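Local coordinates for kappa-carrageenase (Zobellia galactanivorans, PDB 5OCR), which probably hydrolyses kappa-carrageenan, a marine polysaccharide, through its family 16 glycoside hydrolase domain, the part of a longer protein held in this chain, at residues 23-27 with 93-97; 30-36 with 63-68. All coordinates share one frame. Where two conformers were deposited one is given. Residues are numbered along the deposited sequence.

Overall arrangement
Both contacts tie the long loop between strands 21-23 and 54-55 onto the main beta sheet of the GH16 jelly roll. Strands 67-74 and 86-97, which receive it in contact 2 and contact 1, are neighbours in that sheet, and strand 273-285 touches both sites; the contact centres lie about 18 Å apart. Each is partly buried, with an aromatic ring from a different side: in 23-27 with 93-97 the sheet offers F97 to the loop, in 30-36 with 63-68 the loop offers F31 to the hairpin. Contact 1 is small, apolar around the buried F97 ring, with one water bridging the backbones. Contact 2, farther from the chain centre, buries nearly twice the area and adds a magnesium ion.

Contact 1 (23-27 with 93-97)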
loop_
_atom_site.group_PDB
_atom_site.type_symbol
_atom_site.label_atom_id
_atom_site.label_comp_id
_atom_site.label_asym_id
_atom_site.label_seq_id
_atom_site.Cartn_x
_atom_site.Cartn_y
_atom_site.Cartn_z
ATOM N N ILE A 23 -21.211 3.809 -4.736
ATOM C CA ILE A 23 -20.210 2.783 -4.814
ATOM C C ILE A 23 -19.804 2.533 -6.266
ATOM O O ILE A 23 -20.668 2.681 -7.192
ATOM C CB ILE A 23 -20.632 1.508 -4.071
ATOM C CG1 ILE A 23 -19.320 0.741 -3.695
ATOM C CG2 ILE A 23 -21.718 0.788 -4.905
ATOM C CD1 ILE A 23 -19.306 -0.038 -2.399
ATOM N N LYS A 24 -18.497 2.265 -6.482
ATOM C CA LYS A 24 -17.930 2.029 -7.804
ATOM C C LYS A 24 -17.433 0.589 -7.829
ATOM O O LYS A 24 -16.373 0.273 -7.255
ATOM C CB LYS A 24 -16.813 3.050 -8.069
ATOM C CG LYS A 24 -17.298 4.520 -8.078
ATOM C CD LYS A 24 -18.504 4.820 -8.979
ATOM C CE LYS A 24 -18.132 5.013 -10.427
ATOM N NZ LYS A 24 -19.283 5.720 -11.056
ATOM N N TRP A 25 -18.259 -0.316 -8.403
ATOM C CA TRP A 25 -17.903 -1.709 -8.501
ATOM C C TRP A 25 -16.623 -2.013 -9.259
ATOM O O TRP A 25 -15.995 -2.997 -8.956
ATOM C CB TRP A 25 -19.106 -2.515 -9.001
ATOM C CG TRP A 25 -20.076 -2.611 -7.865
ATOM C CD1 TRP A 25 -21.322 -1.912 -7.698
ATOM C CD2 TRP A 25 -19.890 -3.392 -6.636
ATOM N NE1 TRP A 25 -21.887 -2.244 -6.505
ATOM C CE2 TRP A 25 -21.062 -3.117 -5.790
ATOM C CE3 TRP A 25 -18.879 -4.281 -6.159
ATOM C CZ2 TRP A 25 -21.229 -3.735 -4.555
ATOM C CZ3 TRP A 25 -19.040 -4.855 -4.865
ATOM C CH2 TRP A 25 -20.186 -4.603 -4.099
ATOM N N SER A 26 -16.137 -1.090 -10.123
ATOM C CA SER A 26 -14.856 -1.348 -10.803
ATOM C C SER A 26 -13.637 -1.400 -9.923
ATOM O O SER A 26 -12.570 -1.832 -10.374
ATOM C CB SER A 26 -14.612 -0.316 -11.905
ATOM O OG SER A 26 -14.784 0.946 -11.289
ATOM N N ALA A 27 -13.742 -0.986 -8.642
ATOM C CA ALA A 27 -12.606 -1.283 -7.773
ATOM C C ALA A 27 -13.131 -1.651 -6.400
ATOM O O ALA A 27 -12.477 -1.410 -5.367
ATOM C CB ALA A 27 -11.633 -0.063 -7.621
ATOM N N SER A 93 -6.285 -2.373 -9.176
ATOM C CA SER A 93 -7.441 -2.198 -10.079
ATOM C C SER A 93 -7.003 -1.800 -11.513
ATOM O O SER A 93 -6.099 -0.934 -11.712
ATOM C CB SER A 93 -8.466 -1.197 -9.545
ATOM O OG SER A 93 -7.893 0.120 -9.459
ATOM N N TYR A 94 -7.694 -2.331 -12.516
ATOM C CA TYR A 94 -7.493 -1.719 -13.829
ATOM C C TYR A 94 -8.009 -0.280 -13.849
ATOM O O TYR A 94 -7.407 0.607 -14.517
ATOM C CB TYR A 94 -8.173 -2.530 -14.932
ATOM C CG TYR A 94 -7.333 -3.677 -15.353
ATOM C CD1 TYR A 94 -6.339 -3.535 -16.290
ATOM C CD2 TYR A 94 -7.556 -4.937 -14.816
ATOM C CE1 TYR A 94 -5.564 -4.628 -16.659
ATOM C CE2 TYR A 94 -6.804 -6.018 -15.172
ATOM C CZ TYR A 94 -5.797 -5.862 -16.074
ATOM O OH TYR A 94 -5.039 -6.913 -16.391
ATOM N N GLN A 95 -9.130 -0.044 -13.196
ATOM C CA GLN A 95 -9.789 1.277 -13.228
ATOM C C GLN A 95 -8.976 2.314 -12.386
ATOM O O GLN A 95 -8.525 1.965 -11.274
ATOM C CB GLN A 95 -11.224 1.196 -12.697
ATOM C CG GLN A 95 -11.951 2.515 -12.748
ATOM C CD GLN A 95 -12.112 3.064 -14.104
ATOM O OE1 GLN A 95 -12.468 2.331 -15.055
ATOM N NE2 GLN A 95 -11.852 4.365 -14.247
ATOM N N LYS A 96 -8.842 3.528 -12.897
ATOM C CA LYS A 96 -8.150 4.637 -12.127
ATOM C C LYS A 96 -9.180 5.578 -11.572
ATOM O O LYS A 96 -10.299 5.751 -12.142
ATOM C CB LYS A 96 -7.244 5.434 -13.096
ATOM C CG LYS A 96 -6.030 4.596 -13.533
ATOM C CD LYS A 96 -5.278 5.373 -14.629
ATOM C CE LYS A 96 -4.180 4.490 -15.282
ATOM N NZ LYS A 96 -2.961 4.404 -14.419
ATOM N N PHE A 97 -8.827 6.256 -10.472
ATOM C CA PHE A 97 -9.722 7.232 -9.881
ATOM C C PHE A 97 -8.855 8.393 -9.395
ATOM O O PHE A 97 -7.706 8.255 -9.188
ATOM C CB PHE A 97 -10.343 6.651 -8.560
ATOM C CG PHE A 97 -11.168 5.426 -8.785
ATOM C CD1 PHE A 97 -12.543 5.532 -8.960
ATOM C CD2 PHE A 97 -10.536 4.161 -8.872
ATOM C CE1 PHE A 97 -13.287 4.362 -9.203
ATOM C CE2 PHE A 97 -11.263 3.014 -9.110
ATOM C CZ PHE A 97 -12.641 3.121 -9.276
HETATM O O HOH W 1 -10.951 -2.298 -12.250
#
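S93 opens the second segment with its CB 3.9 Å from A27 CB, the two buried side chains facing each other, while its OG hydrogen-bonds Q95 O (2.7 Å) across the corner that the chain turns at Y94 and Q95. Y94 sends its ring away from the loop. At Q95 a polar link appears: water 1 donates to S26 O (2.5 Å) and accepts from Q95 N (3.0 Å), bridging backbones that form no direct hydrogen bond. Q95 CG makes van der Waals contact with S26 OG (3.6 Å). The corner lies in the GH16 beta jelly roll, on strand 86-97, where the loop following strand 21-23 packs against it; V235 and V282 of two other strands close in on A27 and F97. K96 points away, its NZ hydrogen-bonded to N234 OD1. The CA-to-CB bond of F97 points toward the loop, and its buried ring meets A27 CB at CE2 (3.4 Å), S26 OG at CZ (3.7 Å) and K24 CB at CE1 (3.9 Å), all obliquely.

Contact 2 (30-36 with 63-68); sequences EFNKNDP and ISNGIA. With MG (magnesium ion), chain F.
A magnesium ion joins the two backbones: E30 O and G66 O, 3.4 Å apart, each bind it at 2.2 Å, with water 2 at 2.4 Å and D278, through O and OD1, adding two ligands. Water 2 also donates to N32 OD1 (2.4 Å). Segment 63-68 is a beta hairpin with a type I' turn over S64-I67 (S64 N-I67 O 3.0 Å, I67 N-S64 O 2.9 Å). N65 (45/44) and G66 (93/2) supply its positive phi angles; a CB on G66 would jam against N65 O and lie 3.6 Å from N32 OD1, and G66 CA makes a CA-H...O contact with F31 O (3.2 Å). Irregular segment 30-36 pairs CA atoms N32-G66 (4.3 Å) and N34-I63 (4.9 Å). F31 (57/33, chi1 m) sets its ring face over A68 CB (CH-pi, 3.9 Å to the centroid) and its CD1 3.8 Å from I63 CD1. Water 3 links N34 O and I63 N, 2.8 Å each. The cation holds two carbonyl oxygens that would otherwise repel, so the join probably depends on bound metal.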
loop_
_atom_site.group_PDB
_atom_site.type_symbol
_atom_site.label_atom_id
_atom_site.label_comp_id
_atom_site.label_asym_id
_atom_site.label_seq_id
_atom_site.Cartn_x
_atom_site.Cartn_y
_atom_site.Cartn_z
ATOM N N GLU A 30 -16.074 -7.640 -2.432
ATOM C CA GLU A 30 -16.284 -8.273 -1.066
ATOM C C GLU A 30 -15.597 -9.632 -0.983
ATOM O O GLU A 30 -15.625 -10.282 0.082
ATOM C CB GLU A 30 -17.767 -8.494 -0.811
ATOM C CG GLU A 30 -18.591 -7.222 -0.903
ATOM C CD GLU A 30 -18.273 -6.185 0.165
ATOM O OE1 GLU A 30 -18.156 -6.598 1.365
ATOM O OE2 GLU A 30 -18.254 -4.923 -0.142
ATOM N N PHE A 31 -14.968 -10.039 -2.089
ATOM C CA PHE A 31 -14.181 -11.312 -2.084
ATOM C C PHE A 31 -14.991 -12.526 -1.676
ATOM O O PHE A 31 -14.455 -13.480 -1.096
ATOM C CB PHE A 31 -12.933 -11.189 -1.223
ATOM C CG PHE A 31 -11.978 -10.106 -1.740
ATOM C CD1 PHE A 31 -11.494 -10.145 -3.053
ATOM C CD2 PHE A 31 -11.686 -8.988 -0.926
ATOM C CE1 PHE A 31 -10.657 -9.133 -3.521
ATOM C CE2 PHE A 31 -10.869 -7.940 -1.439
ATOM C CZ PHE A 31 -10.386 -8.016 -2.728
ATOM N N ASN A 32 -16.262 -12.482 -2.038
ATOM C CA ASN A 32 -17.150 -13.631 -1.756
ATOM C C ASN A 32 -16.941 -14.745 -2.761
ATOM O O ASN A 32 -17.315 -15.858 -2.456
ATOM C CB ASN A 32 -18.549 -13.100 -1.809
ATOM C CG ASN A 32 -18.914 -12.467 -0.483
ATOM O OD1 ASN A 32 -18.323 -12.823 0.591
ATOM N ND2 ASN A 32 -19.839 -11.586 -0.503
ATOM N N LYS A 33 -16.266 -14.467 -3.889
ATOM C CA LYS A 33 -15.966 -15.504 -4.881
ATOM C C LYS A 33 -14.576 -16.070 -4.717
ATOM O O LYS A 33 -13.612 -15.312 -4.631
ATOM C CB LYS A 33 -16.042 -15.020 -6.292
ATOM C CG LYS A 33 -17.192 -14.113 -6.616
ATOM C CD LYS A 33 -18.500 -14.739 -6.200
ATOM C CE LYS A 33 -19.128 -15.393 -7.415
ATOM N NZ LYS A 33 -20.341 -14.599 -7.729
ATOM N N ASN A 34 -14.456 -17.389 -4.714
ATOM C CA ASN A 34 -13.115 -17.902 -4.632
ATOM C C ASN A 34 -12.265 -17.666 -5.895
ATOM O O ASN A 34 -11.035 -17.531 -5.741
ATOM C CB ASN A 34 -13.079 -19.362 -4.222
ATOM C CG ASN A 34 -13.774 -19.604 -2.908
ATOM O OD1 ASN A 34 -13.500 -18.951 -1.879
ATOM N ND2 ASN A 34 -14.674 -20.585 -2.927
ATOM N N ASP A 35 -12.873 -17.555 -7.071
ATOM C CA ASP A 35 -12.141 -17.272 -8.324
ATOM C C ASP A 35 -11.831 -15.751 -8.283
ATOM O O ASP A 35 -12.719 -14.996 -8.397
ATOM C CB ASP A 35 -13.044 -17.510 -9.568
ATOM C CG ASP A 35 -13.354 -19.003 -9.828
ATOM O OD1 ASP A 35 -12.635 -19.852 -9.260
ATOM O OD2 ASP A 35 -14.332 -19.294 -10.603
ATOM N N PRO A 36 -10.573 -15.349 -8.081
ATOM C CA PRO A 36 -10.233 -13.891 -8.198
ATOM C C PRO A 36 -10.730 -13.311 -9.465
ATOM O O PRO A 36 -10.606 -13.971 -10.523
ATOM C CB PRO A 36 -8.697 -13.905 -8.177
ATOM C CG PRO A 36 -8.355 -15.234 -7.478
ATOM C CD PRO A 36 -9.368 -16.178 -7.992
ATOM N N ILE A 63 -8.452 -16.806 -2.471
ATOM C CA ILE A 63 -9.571 -16.205 -1.712
ATOM C C ILE A 63 -10.388 -17.369 -1.177
ATOM O O ILE A 63 -10.622 -18.363 -1.910
ATOM C CB ILE A 63 -10.430 -15.410 -2.652
ATOM C CG1 ILE A 63 -9.596 -14.242 -3.308
ATOM C CG2 ILE A 63 -11.638 -14.893 -1.893
ATOM C CD1 ILE A 63 -10.374 -13.524 -4.382
ATOM N N SER A 64 -10.758 -17.282 0.082
ATOM C CA SER A 64 -11.533 -18.356 0.735
ATOM C C SER A 64 -12.560 -17.789 1.737
ATOM O O SER A 64 -12.210 -16.945 2.568
ATOM C CB SER A 64 -10.475 -19.188 1.439
ATOM O OG SER A 64 -11.052 -20.243 2.171
ATOM N N ASN A 65 -13.796 -18.285 1.713
ATOM C CA ASN A 65 -14.790 -17.933 2.684
ATOM C C ASN A 65 -14.857 -16.397 2.971
ATOM O O ASN A 65 -15.019 -15.945 4.129
ATOM C CB ASN A 65 -14.607 -18.780 3.963
ATOM C CG ASN A 65 -14.485 -20.303 3.682
ATOM O OD1 ASN A 65 -14.759 -20.795 2.584
ATOM N ND2 ASN A 65 -14.045 -21.033 4.679
ATOM N N GLY A 66 -14.812 -15.596 1.910
ATOM C CA GLY A 66 -15.092 -14.183 2.006
ATOM C C GLY A 66 -13.838 -13.388 2.225
ATOM O O GLY A 66 -13.951 -12.151 2.311
ATOM N N ILE A 67 -12.669 -14.051 2.256
ATOM C CA ILE A 67 -11.405 -13.310 2.656
ATOM C C ILE A 67 -10.285 -13.563 1.644
ATOM O O ILE A 67 -9.983 -14.704 1.298
ATOM C CB ILE A 67 -10.919 -13.833 4.039
ATOM C CG1 ILE A 67 -12.035 -13.641 5.120
ATOM C CG2 ILE A 67 -9.570 -13.142 4.531
ATOM C CD1 ILE A 67 -12.311 -12.216 5.609
ATOM N N ALA A 68 -9.717 -12.477 1.113
ATOM C CA ALA A 68 -8.576 -12.637 0.209
ATOM C C ALA A 68 -7.352 -12.727 1.017
ATOM O O ALA A 68 -7.189 -11.955 1.961
ATOM C CB ALA A 68 -8.484 -11.438 -0.694
HETATM MG MG MG F . -15.373 -10.457 2.305
HETATM O O HOH W 2 -17.473 -11.611 2.525
HETATM O O HOH W 3 -8.705 -18.586 -4.650
#